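PDB 1VBK: THUMP domain-containing protein from Pyrococcus horikoshii, which is of unproven function but, as a ThiI-family protein with a THUMP domain, probably binds RNA and ATP. Local coordinates for residues 8-13 and 70-75; 64-69 and 166-171; 183-188 and 257-262; 204-209 and 237-242. All coordinates share one frame; numbering follows the deposited sequence.

Interaction 1: residues 8-13 and 70-75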
loop_
_atom_site.group_PDB
_atom_site.type_symbol
_atom_site.label_atom_id
_atom_site.label_comp_id
_atom_site.label_asym_id
_atom_site.label_seq_id
_atom_site.Cartn_x
_atom_site.Cartn_y
_atom_site.Cartn_z
ATOM N N TYR A 8 5.881 -5.464 25.192
ATOM C CA TYR A 8 4.876 -5.237 24.160
ATOM C C TYR A 8 3.974 -6.448 23.986
ATOM O O TYR A 8 4.188 -7.497 24.600
ATOM C CB TYR A 8 5.576 -4.919 22.837
ATOM C CG TYR A 8 6.666 -5.910 22.500
ATOM C CD1 TYR A 8 6.372 -7.103 21.835
ATOM C CD2 TYR A 8 7.987 -5.679 22.893
ATOM C CE1 TYR A 8 7.367 -8.043 21.568
ATOM C CE2 TYR A 8 8.989 -6.614 22.637
ATOM C CZ TYR A 8 8.671 -7.792 21.975
ATOM O OH TYR A 8 9.652 -8.728 21.737
ATOM N N GLY A 9 2.971 -6.299 23.131
ATOM C CA GLY A 9 2.048 -7.388 22.889
ATOM C C GLY A 9 1.020 -7.459 23.996
ATOM O O GLY A 9 1.360 -7.329 25.174
ATOM N N GLU A 10 -0.240 -7.652 23.624
ATOM C CA GLU A 10 -1.305 -7.742 24.611
ATOM C C GLU A 10 -2.450 -8.620 24.112
ATOM O O GLU A 10 -2.849 -8.543 22.948
ATOM C CB GLU A 10 -1.805 -6.338 24.970
ATOM C CG GLU A 10 -2.157 -5.462 23.779
ATOM C CD GLU A 10 -2.277 -3.996 24.161
ATOM O OE1 GLU A 10 -3.020 -3.691 25.119
ATOM O OE2 GLU A 10 -1.631 -3.149 23.504
ATOM N N ILE A 11 -2.963 -9.465 25.000
ATOM C CA ILE A 11 -4.050 -10.370 24.654
ATOM C C ILE A 11 -5.201 -9.615 24.004
ATOM O O ILE A 11 -5.517 -8.487 24.387
ATOM C CB ILE A 11 -4.580 -11.109 25.903
ATOM C CG1 ILE A 11 -3.421 -11.804 26.628
ATOM C CG2 ILE A 11 -5.641 -12.124 25.496
ATOM C CD1 ILE A 11 -2.652 -12.799 25.771
ATOM N N GLY A 12 -5.821 -10.244 23.012
ATOM C CA GLY A 12 -6.935 -9.616 22.330
ATOM C C GLY A 12 -6.515 -8.572 21.314
ATOM O O GLY A 12 -7.368 -7.949 20.678
ATOM N N THR A 13 -5.209 -8.366 21.157
ATOM C CA THR A 13 -4.726 -7.387 20.190
ATOM C C THR A 13 -4.431 -8.098 18.879
ATOM O O THR A 13 -3.966 -9.238 18.871
ATOM C CB THR A 13 -3.438 -6.673 20.669
ATOM O OG1 THR A 13 -3.248 -5.476 19.904
ATOM C CG2 THR A 13 -2.214 -7.570 20.476
ATOM N N GLY A 70 3.182 0.971 20.330
ATOM C CA GLY A 70 3.414 -0.460 20.299
ATOM C C GLY A 70 4.033 -0.951 21.598
ATOM O O GLY A 70 4.103 -2.156 21.849
ATOM N N ILE A 71 4.490 -0.009 22.417
ATOM C CA ILE A 71 5.109 -0.333 23.697
ATOM C C ILE A 71 4.061 -0.279 24.798
ATOM O O ILE A 71 3.362 0.729 24.950
ATOM C CB ILE A 71 6.245 0.665 24.034
ATOM C CG1 ILE A 71 7.390 0.506 23.029
ATOM C CG2 ILE A 71 6.757 0.426 25.456
ATOM C CD1 ILE A 71 8.521 1.517 23.233
ATOM N N VAL A 72 3.940 -1.373 25.548
ATOM C CA VAL A 72 2.980 -1.449 26.646
ATOM C C VAL A 72 3.577 -0.848 27.918
ATOM O O VAL A 72 2.918 -0.074 28.613
ATOM C CB VAL A 72 2.541 -2.906 26.907
ATOM C CG1 VAL A 72 1.615 -2.963 28.116
ATOM C CG2 VAL A 72 1.823 -3.453 25.676
ATOM N N SER A 73 4.821 -1.202 28.230
ATOM C CA SER A 73 5.477 -0.636 29.407
ATOM C C SER A 73 6.992 -0.631 29.270
ATOM O O SER A 73 7.571 -1.419 28.516
ATOM C CB SER A 73 5.057 -1.361 30.694
ATOM O OG SER A 73 5.523 -2.694 30.740
ATOM N N ILE A 74 7.620 0.270 30.018
ATOM C CA ILE A 74 9.061 0.462 29.990
ATOM C C ILE A 74 9.657 0.435 31.402
ATOM O O ILE A 74 9.130 1.074 32.308
ATOM C CB ILE A 74 9.374 1.832 29.352
ATOM C CG1 ILE A 74 8.674 1.931 27.998
ATOM C CG2 ILE A 74 10.873 2.027 29.200
ATOM C CD1 ILE A 74 8.644 3.325 27.432
ATOM N N SER A 75 10.762 -0.290 31.579
ATOM C CA SER A 75 11.408 -0.361 32.889
ATOM C C SER A 75 12.924 -0.196 32.883
ATOM O O SER A 75 13.644 -1.077 32.414
ATOM C CB SER A 75 11.107 -1.699 33.588
ATOM O OG SER A 75 9.762 -1.796 34.028
HETATM O O HOH W 1 2.035 -3.967 22.045
#
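This is a small, largely water-mediated contact in the N-terminal ferredoxin-like domain, made where the chain leaves strand 3-8 and peels away from its antiparallel neighbour, strand 71-81. The two strands separate next to a classic beta bulge, in which Val72 and Ser73 both face Arg7, and no direct hydrogen bond joins residues 8-13 to residues 70-75. A water bridges the separating backbones: it accepts from Gly9 N at 2.7 Å and donates to Gly70 O, so Gly9 N-H and Gly70 C=O are linked through it rather than directly. Gly70 has a positive phi (101°), in a conformation where any side chain would collide with the carbonyl O of Phe69. Tyr8 meets Gly70 with its CB, 3.3 Å from Gly70 O. Its CG takes the crowded position between the backbone N and the carbonyl carbon (chi1 49°), and the ring leads off from the 70-75 segment toward helix 19-36, where Tyr8 OH is hydrogen-bonded to Glu23. Val72 supplies the one side chain of its strand that reaches over. With CG1 anti to its backbone N (chi1 176°), CG2 is left beside that N and lies 3.8 Å from Tyr8 CA, within van der Waals range of Gly9 O as well. Past Gly9 the loop turns outward through a type II turn from Glu10 to Thr13, on the exposed side of the contact. Glu10, its chain extended beyond CG, crosses Val72 obliquely and touches it by the carboxylate tip alone, OE2 standing 4.1 Å from Val72 CG2.

Interaction 2: residues 64-69 and 166-171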
loop_
_atom_site.group_PDB
_atom_site.type_symbol
_atom_site.label_atom_id
_atom_site.label_comp_id
_atom_site.label_asym_id
_atom_site.label_seq_id
_atom_site.Cartn_x
_atom_site.Cartn_y
_atom_site.Cartn_z
ATOM N N VAL A 64 12.068 8.787 26.526
ATOM C CA VAL A 64 11.863 8.994 25.094
ATOM C C VAL A 64 10.954 7.883 24.563
ATOM O O VAL A 64 9.998 8.139 23.837
ATOM C CB VAL A 64 13.198 8.920 24.311
ATOM C CG1 VAL A 64 12.926 8.815 22.815
ATOM C CG2 VAL A 64 14.053 10.150 24.613
ATOM N N LEU A 65 11.262 6.648 24.948
ATOM C CA LEU A 65 10.507 5.491 24.489
ATOM C C LEU A 65 9.026 5.506 24.853
ATOM O O LEU A 65 8.232 4.774 24.260
ATOM C CB LEU A 65 11.177 4.202 24.980
ATOM C CG LEU A 65 12.594 4.039 24.412
ATOM C CD1 LEU A 65 13.127 2.651 24.724
ATOM C CD2 LEU A 65 12.577 4.265 22.899
ATOM N N VAL A 66 8.651 6.327 25.825
ATOM C CA VAL A 66 7.243 6.433 26.197
ATOM C C VAL A 66 6.443 6.894 24.976
ATOM O O VAL A 66 5.258 6.590 24.847
ATOM C CB VAL A 66 7.028 7.471 27.337
ATOM C CG1 VAL A 66 5.540 7.703 27.558
ATOM C CG2 VAL A 66 7.664 6.976 28.622
ATOM N N ARG A 67 7.097 7.622 24.074
ATOM C CA ARG A 67 6.415 8.139 22.885
ATOM C C ARG A 67 6.427 7.220 21.668
ATOM O O ARG A 67 6.018 7.626 20.575
ATOM C CB ARG A 67 7.000 9.501 22.497
ATOM C CG ARG A 67 6.830 10.575 23.575
ATOM C CD ARG A 67 7.121 11.963 23.020
ATOM N NE ARG A 67 8.469 12.069 22.464
ATOM C CZ ARG A 67 9.573 12.217 23.189
ATOM N NH1 ARG A 67 10.754 12.299 22.591
ATOM N NH2 ARG A 67 9.499 12.302 24.509
ATOM N N VAL A 68 6.883 5.986 21.857
ATOM C CA VAL A 68 6.944 5.008 20.772
ATOM C C VAL A 68 5.752 4.051 20.833
ATOM O O VAL A 68 5.639 3.240 21.756
ATOM C CB VAL A 68 8.259 4.202 20.847
ATOM C CG1 VAL A 68 8.289 3.117 19.766
ATOM C CG2 VAL A 68 9.443 5.150 20.679
ATOM N N PHE A 69 4.863 4.143 19.846
ATOM C CA PHE A 69 3.681 3.288 19.823
ATOM C C PHE A 69 4.018 1.804 19.718
ATOM O O PHE A 69 5.007 1.420 19.098
ATOM C CB PHE A 69 2.755 3.701 18.676
ATOM C CG PHE A 69 2.238 5.108 18.793
ATOM C CD1 PHE A 69 1.563 5.520 19.940
ATOM C CD2 PHE A 69 2.427 6.024 17.759
ATOM C CE1 PHE A 69 1.083 6.824 20.060
ATOM C CE2 PHE A 69 1.950 7.337 17.868
ATOM C CZ PHE A 69 1.277 7.736 19.022
ATOM N N GLU A 166 10.887 0.761 38.699
ATOM C CA GLU A 166 10.015 1.619 37.892
ATOM C C GLU A 166 9.417 0.894 36.683
ATOM O O GLU A 166 10.101 0.155 35.976
ATOM C CB GLU A 166 10.784 2.858 37.418
ATOM C CG GLU A 166 9.955 3.826 36.574
ATOM C CD GLU A 166 10.652 5.164 36.334
ATOM O OE1 GLU A 166 11.738 5.182 35.710
ATOM O OE2 GLU A 166 10.107 6.203 36.771
ATOM N N LYS A 167 8.129 1.119 36.460
ATOM C CA LYS A 167 7.404 0.510 35.354
ATOM C C LYS A 167 6.538 1.605 34.753
ATOM O O LYS A 167 5.446 1.890 35.256
ATOM C CB LYS A 167 6.536 -0.631 35.876
ATOM C CG LYS A 167 5.858 -1.465 34.816
ATOM C CD LYS A 167 5.216 -2.675 35.474
ATOM C CE LYS A 167 4.552 -3.593 34.472
ATOM N NZ LYS A 167 3.936 -4.764 35.162
ATOM N N ILE A 168 7.042 2.225 33.689
ATOM C CA ILE A 168 6.357 3.321 33.012
ATOM C C ILE A 168 5.386 2.821 31.957
ATOM O O ILE A 168 5.750 2.037 31.082
ATOM C CB ILE A 168 7.368 4.264 32.322
ATOM C CG1 ILE A 168 8.453 4.686 33.315
ATOM C CG2 ILE A 168 6.650 5.493 31.777
ATOM C CD1 ILE A 168 9.569 5.502 32.686
ATOM N N LYS A 169 4.148 3.294 32.037
ATOM C CA LYS A 169 3.113 2.897 31.091
ATOM C C LYS A 169 3.351 3.535 29.720
ATOM O O LYS A 169 3.538 4.748 29.609
ATOM C CB LYS A 169 1.741 3.307 31.641
ATOM C CG LYS A 169 0.545 2.859 30.810
ATOM C CD LYS A 169 -0.764 3.271 31.487
ATOM C CE LYS A 169 -1.977 2.850 30.670
ATOM N NZ LYS A 169 -3.258 3.248 31.327
ATOM N N GLY A 170 3.366 2.707 28.680
ATOM C CA GLY A 170 3.562 3.214 27.337
ATOM C C GLY A 170 2.211 3.605 26.768
ATOM O O GLY A 170 1.212 3.598 27.486
ATOM N N TRP A 171 2.164 3.943 25.487
ATOM C CA TRP A 171 0.905 4.328 24.863
ATOM C C TRP A 171 0.137 3.146 24.315
ATOM O O TRP A 171 -1.019 3.282 23.923
ATOM C CB TRP A 171 1.144 5.321 23.723
ATOM C CG TRP A 171 1.122 6.746 24.163
ATOM C CD1 TRP A 171 2.178 7.498 24.581
ATOM C CD2 TRP A 171 -0.032 7.585 24.253
ATOM N NE1 TRP A 171 1.755 8.760 24.925
ATOM C CE2 TRP A 171 0.401 8.839 24.733
ATOM C CE3 TRP A 171 -1.392 7.397 23.976
ATOM C CZ2 TRP A 171 -0.478 9.904 24.940
ATOM C CZ3 TRP A 171 -2.268 8.458 24.183
ATOM C CH2 TRP A 171 -1.805 9.695 24.660
HETATM O O HOH W 2 4.576 4.131 24.185
#
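An edge-to-face aromatic pair and a three-bonded water join the end of helix 58-65, in the ferredoxin-like domain, to the short strand 168-169 and the residues after it. A type I turn from Leu65 to Val68 carries the chain out of the helix. Phe69 has CG anti to its carbonyl carbon (chi1 -62°), which sets its side chain beside that of Trp171, both pointing the same way. The Phe69 edge is directed at the face of the indole five-membered ring, offset, with the planes at 80°; Phe69 CD1 also rests 3.8 Å from Trp171 CB. The indole, turned nearly perpendicular about CB-CG (chi2 91°), brings CD1 in plane to Val66 O at 3.2 Å. Its surroundings are completed by Phe196, edge-to-face, and by Arg304 of helix 295-305, in a cation-pi contact. An alanine in place of Trp171 would remove the indole and would probably loosen this junction, costing Phe69 one of its two ring partners and Arg304 its cation-pi surface. Farther along, Val66 and Ile168 cross at about a right angle, branch methyl to branch methyl. Val66 CG2 lies beside its backbone N and Ile168 CG2 anti to its own, and the two methyls meet at 3.6 Å. Between backbones, the water donates to Val66 O and Val68 O and accepts from Trp171 N at 2.7 Å.

Interaction 3: residues 183-188 and 257-262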
loop_
_atom_site.group_PDB
_atom_site.type_symbol
_atom_site.label_atom_id
_atom_site.label_comp_id
_atom_site.label_asym_id
_atom_site.label_seq_id
_atom_site.Cartn_x
_atom_site.Cartn_y
_atom_site.Cartn_z
ATOM N N ILE A 183 -1.833 8.936 3.959
ATOM C CA ILE A 183 -1.515 10.355 4.004
ATOM C C ILE A 183 -2.531 10.914 4.982
ATOM O O ILE A 183 -3.638 10.383 5.106
ATOM C CB ILE A 183 -1.694 11.077 2.638
ATOM C CG1 ILE A 183 -3.139 10.946 2.156
ATOM C CG2 ILE A 183 -0.703 10.527 1.621
ATOM C CD1 ILE A 183 -3.456 11.787 0.922
ATOM N N GLY A 184 -2.150 11.963 5.698
ATOM C CA GLY A 184 -3.063 12.565 6.647
ATOM C C GLY A 184 -3.234 14.014 6.257
ATOM O O GLY A 184 -2.253 14.750 6.175
ATOM N N ILE A 185 -4.469 14.423 5.991
ATOM C CA ILE A 185 -4.717 15.806 5.611
ATOM C C ILE A 185 -4.712 16.624 6.893
ATOM O O ILE A 185 -5.641 16.543 7.699
ATOM C CB ILE A 185 -6.073 15.966 4.888
ATOM C CG1 ILE A 185 -6.147 15.012 3.690
ATOM C CG2 ILE A 185 -6.237 17.405 4.407
ATOM C CD1 ILE A 185 -5.031 15.193 2.677
ATOM N N LEU A 186 -3.654 17.411 7.067
ATOM C CA LEU A 186 -3.466 18.228 8.262
ATOM C C LEU A 186 -3.778 19.707 8.037
ATOM O O LEU A 186 -3.188 20.348 7.166
ATOM C CB LEU A 186 -2.020 18.066 8.742
ATOM C CG LEU A 186 -1.536 18.767 10.012
ATOM C CD1 LEU A 186 -2.297 18.253 11.221
ATOM C CD2 LEU A 186 -0.046 18.511 10.180
ATOM N N HIS A 187 -4.694 20.254 8.834
ATOM C CA HIS A 187 -5.065 21.660 8.693
ATOM C C HIS A 187 -5.461 22.330 10.009
ATOM O O HIS A 187 -5.564 23.548 10.073
ATOM C CB HIS A 187 -6.206 21.798 7.682
ATOM C CG HIS A 187 -7.478 21.143 8.116
ATOM N ND1 HIS A 187 -8.426 21.789 8.881
ATOM C CD2 HIS A 187 -7.945 19.887 7.920
ATOM C CE1 HIS A 187 -9.422 20.959 9.136
ATOM N NE2 HIS A 187 -9.155 19.799 8.565
ATOM N N ASP A 188 -5.694 21.537 11.048
ATOM C CA ASP A 188 -6.061 22.083 12.351
ATOM C C ASP A 188 -5.780 21.088 13.479
ATOM O O ASP A 188 -5.242 20.007 13.244
ATOM C CB ASP A 188 -7.536 22.512 12.356
ATOM C CG ASP A 188 -8.497 21.341 12.245
ATOM O OD1 ASP A 188 -8.065 20.228 11.878
ATOM O OD2 ASP A 188 -9.701 21.544 12.518
ATOM N N LYS A 257 -2.046 3.643 1.048
ATOM C CA LYS A 257 -3.217 2.769 1.064
ATOM C C LYS A 257 -4.468 3.422 1.644
ATOM O O LYS A 257 -5.554 2.839 1.609
ATOM C CB LYS A 257 -2.905 1.498 1.864
ATOM C CG LYS A 257 -2.630 1.765 3.338
ATOM C CD LYS A 257 -2.216 0.505 4.088
ATOM C CE LYS A 257 -3.362 -0.481 4.213
ATOM N NZ LYS A 257 -2.936 -1.683 4.978
ATOM N N GLY A 258 -4.322 4.628 2.176
ATOM C CA GLY A 258 -5.469 5.299 2.757
ATOM C C GLY A 258 -5.253 6.776 3.013
ATOM O O GLY A 258 -4.128 7.270 2.978
ATOM N N VAL A 259 -6.351 7.480 3.260
ATOM C CA VAL A 259 -6.315 8.911 3.536
ATOM C C VAL A 259 -7.034 9.157 4.857
ATOM O O VAL A 259 -8.097 8.588 5.106
ATOM C CB VAL A 259 -7.010 9.717 2.413
ATOM C CG1 VAL A 259 -7.075 11.193 2.786
ATOM C CG2 VAL A 259 -6.256 9.530 1.101
ATOM N N ILE A 260 -6.437 9.997 5.697
ATOM C CA ILE A 260 -6.988 10.324 7.008
ATOM C C ILE A 260 -7.436 11.781 7.078
ATOM O O ILE A 260 -6.683 12.681 6.716
ATOM C CB ILE A 260 -5.927 10.088 8.111
ATOM C CG1 ILE A 260 -5.504 8.618 8.116
ATOM C CG2 ILE A 260 -6.481 10.506 9.474
ATOM C CD1 ILE A 260 -4.167 8.375 8.783
ATOM N N LYS A 261 -8.659 12.012 7.546
ATOM C CA LYS A 261 -9.185 13.373 7.680
ATOM C C LYS A 261 -9.728 13.591 9.090
ATOM O O LYS A 261 -10.139 12.641 9.750
ATOM C CB LYS A 261 -10.284 13.632 6.640
ATOM C CG LYS A 261 -9.750 13.752 5.212
ATOM C CD LYS A 261 -10.859 13.940 4.182
ATOM C CE LYS A 261 -11.599 15.252 4.367
ATOM N NZ LYS A 261 -12.706 15.406 3.371
ATOM N N GLY A 262 -9.729 14.842 9.546
ATOM C CA GLY A 262 -10.197 15.139 10.890
ATOM C C GLY A 262 -11.681 15.423 11.023
ATOM O O GLY A 262 -12.112 16.044 11.994
HETATM O O HOH W 3 -8.458 16.501 7.676
#
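Strands 183-185 and 258-260 run parallel, their axes 4.7 Å apart and crossing at -27°, as a pairing at the centre of the five-stranded alpha/beta sheet of the ThiI-family (HUP-clan) domain. Three backbone hydrogen bonds stitch them: Ile183 N gives to Gly258 O, Ile260 N gives to Ile183 O at 2.9 Å, and Ile185 N gives to Ile260 O, the last two nearly along the C=O axes. Ile183 O also receives a CA-H...O contact from Val259. On the face carrying Ile183 and Val259, the two side chains lie side by side and point the same way. Ile183 CG1 stands in the crowded position between the backbone N and the carbonyl carbon (chi1 59°), which leans the chain over its neighbour, so that CG1 and CD1 both approach Val259 CG2, CG1 at 3.6 Å. Ile185 crosses Val259 obliquely, its CG1 4.0 Å from Val259 CG1. Helix 244-254 packs over this face through Val247 and Ile251. An alanine at Ile183 would probably cost Val259 CG2 its contacts with CG1 and CD1, and helix 244-254 part of its packing. On the other face Ile260 CB sits 4.1 Å from Gly184 CA, and Ile260 goes on to meet Met198 of helix 189-200. Beyond the last direct bond the strands diverge, and a water takes over, donating to Ile185 O at 2.8 Å and accepting from Gly262 N. Lys261 carries its ammonium away from strand 183-185 to salt bridges with Asp278 and Glu274. The chemistry implies a joint held by backbone bonds and buried apolar surface, with the water and the Lys261 salt bridges at its C-terminal end.

Interaction 4: residues 204-209 and 237-242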
loop_
_atom_site.group_PDB
_atom_site.type_symbol
_atom_site.label_atom_id
_atom_site.label_comp_id
_atom_site.label_asym_id
_atom_site.label_seq_id
_atom_site.Cartn_x
_atom_site.Cartn_y
_atom_site.Cartn_z
ATOM N N GLU A 204 1.836 4.383 9.334
ATOM C CA GLU A 204 2.865 5.363 9.026
ATOM C C GLU A 204 2.117 6.460 8.280
ATOM O O GLU A 204 1.510 6.204 7.237
ATOM C CB GLU A 204 3.941 4.762 8.120
ATOM C CG GLU A 204 4.805 5.811 7.447
ATOM C CD GLU A 204 5.948 5.218 6.653
ATOM O OE1 GLU A 204 5.719 4.245 5.901
ATOM O OE2 GLU A 204 7.075 5.736 6.776
ATOM N N VAL A 205 2.159 7.678 8.802
ATOM C CA VAL A 205 1.436 8.770 8.169
ATOM C C VAL A 205 2.301 9.859 7.550
ATOM O O VAL A 205 3.242 10.356 8.168
ATOM C CB VAL A 205 0.467 9.439 9.173
ATOM C CG1 VAL A 205 -0.280 10.583 8.499
ATOM C CG2 VAL A 205 -0.523 8.411 9.706
ATOM N N ILE A 206 1.976 10.212 6.309
ATOM C CA ILE A 206 2.670 11.280 5.610
ATOM C C ILE A 206 1.730 12.476 5.749
ATOM O O ILE A 206 0.642 12.492 5.164
ATOM C CB ILE A 206 2.860 10.966 4.109
ATOM C CG1 ILE A 206 3.793 9.765 3.936
ATOM C CG2 ILE A 206 3.442 12.182 3.396
ATOM C CD1 ILE A 206 4.004 9.361 2.484
ATOM N N PRO A 207 2.121 13.484 6.543
ATOM C CA PRO A 207 1.250 14.649 6.707
ATOM C C PRO A 207 1.228 15.503 5.447
ATOM O O PRO A 207 2.274 15.776 4.854
ATOM C CB PRO A 207 1.873 15.374 7.897
ATOM C CG PRO A 207 3.336 15.101 7.703
ATOM C CD PRO A 207 3.349 13.624 7.349
ATOM N N VAL A 208 0.034 15.919 5.040
ATOM C CA VAL A 208 -0.111 16.736 3.844
ATOM C C VAL A 208 -0.913 17.994 4.122
ATOM O O VAL A 208 -1.988 17.940 4.722
ATOM C CB VAL A 208 -0.823 15.962 2.702
ATOM C CG1 VAL A 208 -1.033 16.883 1.492
ATOM C CG2 VAL A 208 0.004 14.752 2.297
ATOM N N TYR A 209 -0.367 19.125 3.697
ATOM C CA TYR A 209 -1.039 20.403 3.854
ATOM C C TYR A 209 -1.502 20.832 2.467
ATOM O O TYR A 209 -0.685 21.020 1.570
ATOM C CB TYR A 209 -0.088 21.462 4.407
ATOM C CG TYR A 209 -0.684 22.853 4.399
ATOM C CD1 TYR A 209 -1.682 23.209 5.302
ATOM C CD2 TYR A 209 -0.256 23.810 3.478
ATOM C CE1 TYR A 209 -2.240 24.485 5.293
ATOM C CE2 TYR A 209 -0.810 25.091 3.460
ATOM C CZ TYR A 209 -1.798 25.420 4.371
ATOM O OH TYR A 209 -2.339 26.687 4.369
ATOM N N PHE A 237 7.960 14.199 7.381
ATOM C CA PHE A 237 8.107 15.509 6.757
ATOM C C PHE A 237 6.767 15.993 6.223
ATOM O O PHE A 237 6.038 15.241 5.580
ATOM C CB PHE A 237 9.119 15.460 5.607
ATOM C CG PHE A 237 10.535 15.243 6.051
ATOM C CD1 PHE A 237 11.087 16.023 7.064
ATOM C CD2 PHE A 237 11.320 14.261 5.458
ATOM C CE1 PHE A 237 12.401 15.828 7.483
ATOM C CE2 PHE A 237 12.637 14.056 5.867
ATOM C CZ PHE A 237 13.178 14.841 6.883
ATOM N N LEU A 238 6.449 17.251 6.500
ATOM C CA LEU A 238 5.199 17.839 6.041
ATOM C C LEU A 238 5.268 18.096 4.544
ATOM O O LEU A 238 6.217 18.700 4.054
ATOM C CB LEU A 238 4.928 19.156 6.769
ATOM C CG LEU A 238 3.648 19.886 6.348
ATOM C CD1 LEU A 238 2.443 19.038 6.711
ATOM C CD2 LEU A 238 3.572 21.241 7.034
ATOM N N VAL A 239 4.256 17.628 3.823
ATOM C CA VAL A 239 4.189 17.812 2.379
ATOM C C VAL A 239 3.145 18.871 2.058
ATOM O O VAL A 239 2.000 18.770 2.488
ATOM C CB VAL A 239 3.790 16.506 1.663
ATOM C CG1 VAL A 239 3.583 16.768 0.177
ATOM C CG2 VAL A 239 4.860 15.449 1.874
ATOM N N VAL A 240 3.547 19.894 1.315
ATOM C CA VAL A 240 2.631 20.959 0.929
ATOM C C VAL A 240 2.189 20.704 -0.508
ATOM O O VAL A 240 3.018 20.644 -1.412
ATOM C CB VAL A 240 3.317 22.346 1.010
ATOM C CG1 VAL A 240 2.313 23.446 0.703
ATOM C CG2 VAL A 240 3.921 22.546 2.386
ATOM N N ALA A 241 0.886 20.537 -0.716
ATOM C CA ALA A 241 0.355 20.294 -2.056
ATOM C C ALA A 241 -0.423 21.518 -2.514
ATOM O O ALA A 241 -1.432 21.881 -1.914
ATOM C CB ALA A 241 -0.547 19.063 -2.051
ATOM N N GLU A 242 0.054 22.150 -3.581
ATOM C CA GLU A 242 -0.568 23.355 -4.121
ATOM C C GLU A 242 -1.930 23.103 -4.768
ATOM O O GLU A 242 -2.726 24.028 -4.915
ATOM C CB GLU A 242 0.361 24.014 -5.149
ATOM C CG GLU A 242 0.604 23.172 -6.401
ATOM C CD GLU A 242 1.729 22.164 -6.239
ATOM O OE1 GLU A 242 1.851 21.559 -5.151
ATOM O OE2 GLU A 242 2.488 21.968 -7.214
#
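Strand 239-241 pairs in parallel with strand 204-210 at the outer margin of the five-stranded sheet within this chain, as the second strand of a right-handed beta-alpha-beta crossover through helix 215-228. The tight part is the backbone seam. Val239 N gives to Pro207 O, Tyr209 N gives to Val239 O at 2.7 Å with an almost straight angle of 170°, and Ala241 N gives to Tyr209 O. Val239 O is gripped further by a CA-H...O contact from Val208 CA at 3.2 Å. Pro207, with no N-H to offer, packs instead: its CG lies 3.4 Å from Phe237 O, and its CB meets Leu238 CD1. Leu238, CG anti to the backbone N (chi1 179°), swings that CD1 back over Pro207 and on to Tyr209 CB. On the face of Val208 and Val239, Ile206 crosses Val239 obliquely, their CG2 methyls 3.9 Å apart, and Val208 CG1 reaches Ala241 CB. On the other face the Tyr209 ring, carried by CG anti to the backbone N (chi1 172°), runs alongside Val240, whose CG1 touches the ring edge in plane, 3.8 Å from Tyr209 CD2. In contrast to the seam, the two ends of 237-242 are the loose, solvent side: Phe237 is exposed and points away from strand 204-210, and Glu242 is exposed too. Helix 244-254 covers Val208 and Val239 through Leu250, while helix 215-228 lies against the opposite face, with Trp224 on Pro207 and Leu217 and Val220 on Tyr209; strand 181-185 flanks strand 204-210 on its other edge.

Overall arrangement
The contacts form two clusters in chain order. Interactions 1 and 2 have centres about 10 Å apart and alternate along the chain; both reach the mixed sheet through neighbouring strands 71-81 and 168-169, which are joined by a probable Ile74 O to Ile168 N hydrogen bond. Interactions 3 and 4, about 9 Å apart between centres, share the parallel sheet of order 3-2-1-4-5, with interaction 4 nested inside the loop closed by interaction 3 and Gly184 bridging to strand 204-210. The clusters lie 26 to 29 Å apart between centres. The spacing reflects two parts of the chain: the mixed sheet, including the ferredoxin-like region, and the ThiI-family domain, a HUP-clan parallel sheet consistent with nucleotide binding.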